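Local structure of glycerol dehydratase (Clostridium butyricum, 1R9D) at residues V551-I556 / E615-Y620; S559-K564 / D610-E615. The protein probably dehydrates glycerol without vitamin B12, as a lyase of the glycyl radical family related to pyruvate formate-lyase. One frame throughout, in Å; residues are numbered along the deposited sequence.

Contact 1 (V551-I556 / E615-Y620); sequences VGVANI and EGALVY
I556 and G616 meet where the first turn of helix 553-569 comes up against helix 607-624. The methyl CG2 of I556 rests on the bare CA of G616, 3.8 Å away, while the longer branch through CG1 turns off from the partner helix. The first torsion explains this division: CG2 stands anti to the backbone N, and CG1 stands anti to the carbonyl carbon. Glycine suits position 616 because I556 CG2 occupies the space beside its CA where any side chain would have to begin, and the two backbones come to 6.3 Å between the CA atoms of I556 and G616. One turn earlier in its helix, V553 touches A617 more loosely, its CG1 lying 4.5 Å from the CB of A617, and the small methyl of alanine fits a place where the CA atoms of V553 and A617 are again only 6.3 Å apart.

The next shell surrounds these groups. G552 is the N-cap residue of helix 553-569; its backbone runs at phi 110° and psi 29°, a conformation that calls for glycine, and its O accepts the first-turn bond from I556 N at 3.0 Å. I556 also packs on L453 and V457 of helix 453-461 and on Y491 of helix 484-516, whose hydroxyl is hydrogen-bonded to the carbonyl O of G616.

What passes between the two segments is apolar, methyl against CA and methyl against methyl, its closeness resting on small residues and its attraction on dispersion and the burial of hydrocarbon.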
loop_
_atom_site.group_PDB
_atom_site.type_symbol
_atom_site.label_atom_id
_atom_site.label_comp_id
_atom_site.label_asym_id
_atom_site.label_seq_id
_atom_site.Cartn_x
_atom_site.Cartn_y
_atom_site.Cartn_z
ATOM N N VAL A 551 0.537 -27.717 19.816
ATOM C CA VAL A 551 1.334 -28.941 19.867
ATOM C C VAL A 551 1.570 -29.365 21.315
ATOM O O VAL A 551 1.963 -28.547 22.143
ATOM C CB VAL A 551 2.707 -28.727 19.192
ATOM C CG1 VAL A 551 3.510 -30.029 19.198
ATOM C CG2 VAL A 551 2.499 -28.213 17.768
ATOM N N GLY A 552 1.309 -30.639 21.610
ATOM C CA GLY A 552 1.523 -31.167 22.950
ATOM C C GLY A 552 0.274 -31.503 23.751
ATOM O O GLY A 552 0.297 -31.457 24.984
ATOM N N VAL A 553 -0.810 -31.871 23.072
ATOM C CA VAL A 553 -2.064 -32.179 23.766
ATOM C C VAL A 553 -1.991 -33.273 24.841
ATOM O O VAL A 553 -2.497 -33.082 25.946
ATOM C CB VAL A 553 -3.190 -32.539 22.762
ATOM C CG1 VAL A 553 -4.476 -32.887 23.523
ATOM C CG2 VAL A 553 -3.457 -31.352 21.839
ATOM N N ALA A 554 -1.383 -34.414 24.534
ATOM C CA ALA A 554 -1.300 -35.481 25.528
ATOM C C ALA A 554 -0.433 -35.048 26.706
ATOM O O ALA A 554 -0.718 -35.395 27.856
ATOM C CB ALA A 554 -0.739 -36.752 24.907
ATOM N N ASN A 555 0.619 -34.284 26.425
ATOM C CA ASN A 555 1.504 -33.823 27.488
ATOM C C ASN A 555 0.761 -32.897 28.455
ATOM O O ASN A 555 0.981 -32.947 29.668
ATOM C CB ASN A 555 2.726 -33.102 26.901
ATOM C CG ASN A 555 3.511 -33.977 25.937
ATOM O OD1 ASN A 555 3.280 -33.951 24.729
ATOM N ND2 ASN A 555 4.431 -34.776 26.474
ATOM N N ILE A 556 -0.125 -32.061 27.921
ATOM C CA ILE A 556 -0.892 -31.146 28.762
ATOM C C ILE A 556 -1.921 -31.882 29.613
ATOM O O ILE A 556 -2.070 -31.592 30.798
ATOM C CB ILE A 556 -1.593 -30.050 27.906
ATOM C CG1 ILE A 556 -0.614 -28.903 27.640
ATOM C CG2 ILE A 556 -2.812 -29.491 28.639
ATOM C CD1 ILE A 556 0.722 -29.340 27.107
ATOM N N GLU A 615 -10.033 -30.107 28.279
ATOM C CA GLU A 615 -10.062 -28.742 28.791
ATOM C C GLU A 615 -8.747 -28.003 28.537
ATOM O O GLU A 615 -8.749 -26.809 28.234
ATOM C CB GLU A 615 -10.387 -28.749 30.287
ATOM C CG GLU A 615 -10.508 -27.364 30.916
ATOM C CD GLU A 615 -11.489 -26.453 30.183
ATOM O OE1 GLU A 615 -12.478 -26.962 29.607
ATOM O OE2 GLU A 615 -11.275 -25.221 30.199
ATOM N N GLY A 616 -7.627 -28.710 28.664
ATOM C CA GLY A 616 -6.339 -28.082 28.422
ATOM C C GLY A 616 -6.228 -27.558 27.000
ATOM O O GLY A 616 -5.734 -26.447 26.769
ATOM N N ALA A 617 -6.698 -28.357 26.043
ATOM C CA ALA A 617 -6.663 -27.976 24.635
ATOM C C ALA A 617 -7.676 -26.873 24.350
ATOM O O ALA A 617 -7.428 -25.992 23.529
ATOM C CB ALA A 617 -6.949 -29.183 23.757
ATOM N N LEU A 618 -8.819 -26.929 25.030
ATOM C CA LEU A 618 -9.862 -25.927 24.845
ATOM C C LEU A 618 -9.426 -24.538 25.271
ATOM O O LEU A 618 -9.889 -23.547 24.710
ATOM C CB LEU A 618 -11.132 -26.326 25.605
ATOM C CG LEU A 618 -12.067 -27.263 24.836
ATOM C CD1 LEU A 618 -13.146 -27.829 25.773
ATOM C CD2 LEU A 618 -12.705 -26.492 23.680
ATOM N N VAL A 619 -8.550 -24.449 26.269
ATOM C CA VAL A 619 -8.072 -23.146 26.716
ATOM C C VAL A 619 -7.334 -22.490 25.546
ATOM O O VAL A 619 -7.502 -21.300 25.277
ATOM C CB VAL A 619 -7.128 -23.282 27.924
ATOM C CG1 VAL A 619 -6.495 -21.937 28.259
ATOM C CG2 VAL A 619 -7.920 -23.807 29.128
ATOM N N TYR A 620 -6.515 -23.276 24.854
ATOM C CA TYR A 620 -5.784 -22.777 23.691
ATOM C C TYR A 620 -6.778 -22.396 22.586
ATOM O O TYR A 620 -6.729 -21.296 22.033
ATOM C CB TYR A 620 -4.845 -23.861 23.162
ATOM C CG TYR A 620 -4.253 -23.538 21.807
ATOM C CD1 TYR A 620 -3.259 -22.567 21.673
ATOM C CD2 TYR A 620 -4.711 -24.177 20.659
ATOM C CE1 TYR A 620 -2.735 -22.240 20.426
ATOM C CE2 TYR A 620 -4.192 -23.855 19.396
ATOM C CZ TYR A 620 -3.204 -22.885 19.293
ATOM O OH TYR A 620 -2.673 -22.565 18.060
#

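Contact 2 (S559-K564 / D610-E615)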
loop_
_atom_site.group_PDB
_atom_site.type_symbol
_atom_site.label_atom_id
_atom_site.label_comp_id
_atom_site.label_asym_id
_atom_site.label_seq_id
_atom_site.Cartn_x
_atom_site.Cartn_y
_atom_site.Cartn_z
ATOM N N SER A 559 -0.029 -33.831 32.224
ATOM C CA SER A 559 0.585 -32.921 33.188
ATOM C C SER A 559 -0.466 -32.301 34.108
ATOM O O SER A 559 -0.261 -32.197 35.316
ATOM C CB SER A 559 1.347 -31.794 32.479
ATOM O OG SER A 559 2.460 -32.292 31.753
ATOM N N LEU A 560 -1.590 -31.880 33.539
ATOM C CA LEU A 560 -2.641 -31.267 34.347
ATOM C C LEU A 560 -3.239 -32.236 35.364
ATOM O O LEU A 560 -3.456 -31.866 36.516
ATOM C CB LEU A 560 -3.749 -30.698 33.452
ATOM C CG LEU A 560 -3.367 -29.460 32.631
ATOM C CD1 LEU A 560 -4.552 -29.012 31.773
ATOM C CD2 LEU A 560 -2.940 -28.345 33.561
ATOM N N VAL A 561 -3.501 -33.474 34.955
ATOM C CA VAL A 561 -4.079 -34.429 35.893
ATOM C C VAL A 561 -3.080 -34.807 36.983
ATOM O O VAL A 561 -3.472 -35.107 38.116
ATOM C CB VAL A 561 -4.598 -35.716 35.185
ATOM C CG1 VAL A 561 -3.445 -36.652 34.845
ATOM C CG2 VAL A 561 -5.624 -36.415 36.089
ATOM N N ALA A 562 -1.793 -34.782 36.652
ATOM C CA ALA A 562 -0.766 -35.114 37.634
ATOM C C ALA A 562 -0.709 -34.017 38.695
ATOM O O ALA A 562 -0.631 -34.300 39.891
ATOM C CB ALA A 562 0.590 -35.268 36.957
ATOM N N VAL A 563 -0.754 -32.763 38.254
ATOM C CA VAL A 563 -0.718 -31.633 39.174
ATOM C C VAL A 563 -1.941 -31.664 40.091
ATOM O O VAL A 563 -1.821 -31.532 41.311
ATOM C CB VAL A 563 -0.682 -30.285 38.399
ATOM C CG1 VAL A 563 -0.930 -29.120 39.343
ATOM C CG2 VAL A 563 0.665 -30.119 37.722
ATOM N N LYS A 564 -3.114 -31.859 39.498
ATOM C CA LYS A 564 -4.360 -31.903 40.253
ATOM C C LYS A 564 -4.424 -33.031 41.282
ATOM O O LYS A 564 -4.842 -32.812 42.419
ATOM C CB LYS A 564 -5.551 -32.036 39.300
ATOM C CG LYS A 564 -6.891 -32.157 40.016
ATOM C CD LYS A 564 -8.033 -32.393 39.038
ATOM C CE LYS A 564 -9.334 -32.680 39.772
ATOM N NZ LYS A 564 -9.278 -33.975 40.525
ATOM N N ASP A 610 -8.626 -37.820 30.577
ATOM C CA ASP A 610 -9.115 -37.467 29.249
ATOM C C ASP A 610 -9.827 -36.107 29.242
ATOM O O ASP A 610 -9.653 -35.321 28.311
ATOM C CB ASP A 610 -10.052 -38.554 28.711
ATOM C CG ASP A 610 -9.339 -39.873 28.455
ATOM O OD1 ASP A 610 -8.099 -39.919 28.604
ATOM O OD2 ASP A 610 -10.020 -40.857 28.104
ATOM N N ASN A 611 -10.619 -35.820 30.274
ATOM C CA ASN A 611 -11.314 -34.537 30.327
ATOM C C ASN A 611 -10.386 -33.348 30.565
ATOM O O ASN A 611 -10.730 -32.210 30.236
ATOM C CB ASN A 611 -12.417 -34.556 31.390
ATOM C CG ASN A 611 -13.584 -35.432 30.989
ATOM O OD1 ASN A 611 -13.933 -35.510 29.810
ATOM N ND2 ASN A 611 -14.204 -36.087 31.966
ATOM N N LEU A 612 -9.214 -33.605 31.136
ATOM C CA LEU A 612 -8.259 -32.529 31.366
ATOM C C LEU A 612 -7.475 -32.273 30.081
ATOM O O LEU A 612 -7.011 -31.160 29.843
ATOM C CB LEU A 612 -7.324 -32.871 32.531
ATOM C CG LEU A 612 -7.986 -32.658 33.902
ATOM C CD1 LEU A 612 -7.033 -33.052 35.019
ATOM C CD2 LEU A 612 -8.387 -31.192 34.044
ATOM N N ALA A 613 -7.332 -33.303 29.252
ATOM C CA ALA A 613 -6.653 -33.126 27.975
ATOM C C ALA A 613 -7.610 -32.248 27.164
ATOM O O ALA A 613 -7.195 -31.302 26.490
ATOM C CB ALA A 613 -6.450 -34.474 27.279
ATOM N N ARG A 614 -8.900 -32.560 27.257
ATOM C CA ARG A 614 -9.928 -31.800 26.543
ATOM C C ARG A 614 -9.935 -30.337 26.975
ATOM O O ARG A 614 -9.860 -29.429 26.143
ATOM C CB ARG A 614 -11.314 -32.405 26.797
ATOM C CG ARG A 614 -12.462 -31.594 26.207
ATOM C CD ARG A 614 -13.812 -32.128 26.673
ATOM N NE ARG A 614 -14.914 -31.245 26.295
ATOM C CZ ARG A 614 -15.560 -31.294 25.134
ATOM N NH1 ARG A 614 -15.224 -32.193 24.216
ATOM N NH2 ARG A 614 -16.551 -30.443 24.894
ATOM N N GLU A 615 -10.033 -30.107 28.279
ATOM C CA GLU A 615 -10.062 -28.742 28.791
ATOM C C GLU A 615 -8.747 -28.003 28.537
ATOM O O GLU A 615 -8.749 -26.809 28.234
ATOM C CB GLU A 615 -10.387 -28.749 30.287
ATOM C CG GLU A 615 -10.508 -27.364 30.916
ATOM C CD GLU A 615 -11.489 -26.453 30.183
ATOM O OE1 GLU A 615 -12.478 -26.962 29.607
ATOM O OE2 GLU A 615 -11.275 -25.221 30.199
#
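L612 turns its CG anti to the carbonyl carbon (chi1 -78°) and then extends, with CD1 at the far end of the chain (chi2 178°), which carries that methyl across to the backbone of V561. There L612 CD1 lies 3.4 Å from V561 CA, a snug approach, and 3.6 Å from V561 CB. The valine side chain crosses the leucine at about a right angle. Beta-branching suits position 561, for V561 CG2 also borders the leucine methyl, 3.8 Å from L612 CD1, while the side chain packs against E608 and V609 earlier in helix 607-624.

Helices 553-569 and 607-624, two helices of the largely alpha-helical body of this glycyl radical enzyme, cross steeply here, neither parallel nor antiparallel. The axes of the short segments 559-564 and 610-615 approach to 8.9 Å, and their directions differ by 118°. V561, L560 and K564 all touch L612, and a long, branched apolar side chain is apt for spanning the distance between the helices.

L560 points at the other helix and meets the base of L612: L560 CB is 4.3 Å from L612 CB, and L560 CD1 sits 3.8 Å from L612 O. The side chain of L560 also touches F487 and M488 of helix 484-516, so it joins three helices. K564 adds its aliphatic part, K564 CD lying 4.2 Å from L612 CD1 and the two side chains crossing nearly at right angles. Lysine suits this partly exposed position because its methylenes can border the leucine while the chain, extended until it bends at chi4, presents NZ to D569 in a salt bridge.

Contacts 1 and 2 are neighbouring parts of one interface between helix 553-569 and helix 607-624, with their centres about 9 Å apart. They touch directly where L560 CD1 of contact 2 packs 3.9 Å from G616 CA of contact 1, the same glycine carbon that receives I556. In sequence, both segments of contact 2 fall between those of contact 1, overlapping them at E615. All four touching residues of contact 1 are buried, whereas L612 and K564 of contact 2 are partly exposed. Their centres lie about 21 Å and 29 Å from the centre of the chain. Helix 484-516 packs against both, through Y491 on I556 and F487 on L560. Neither contact includes G763, the predicted glycyl radical site.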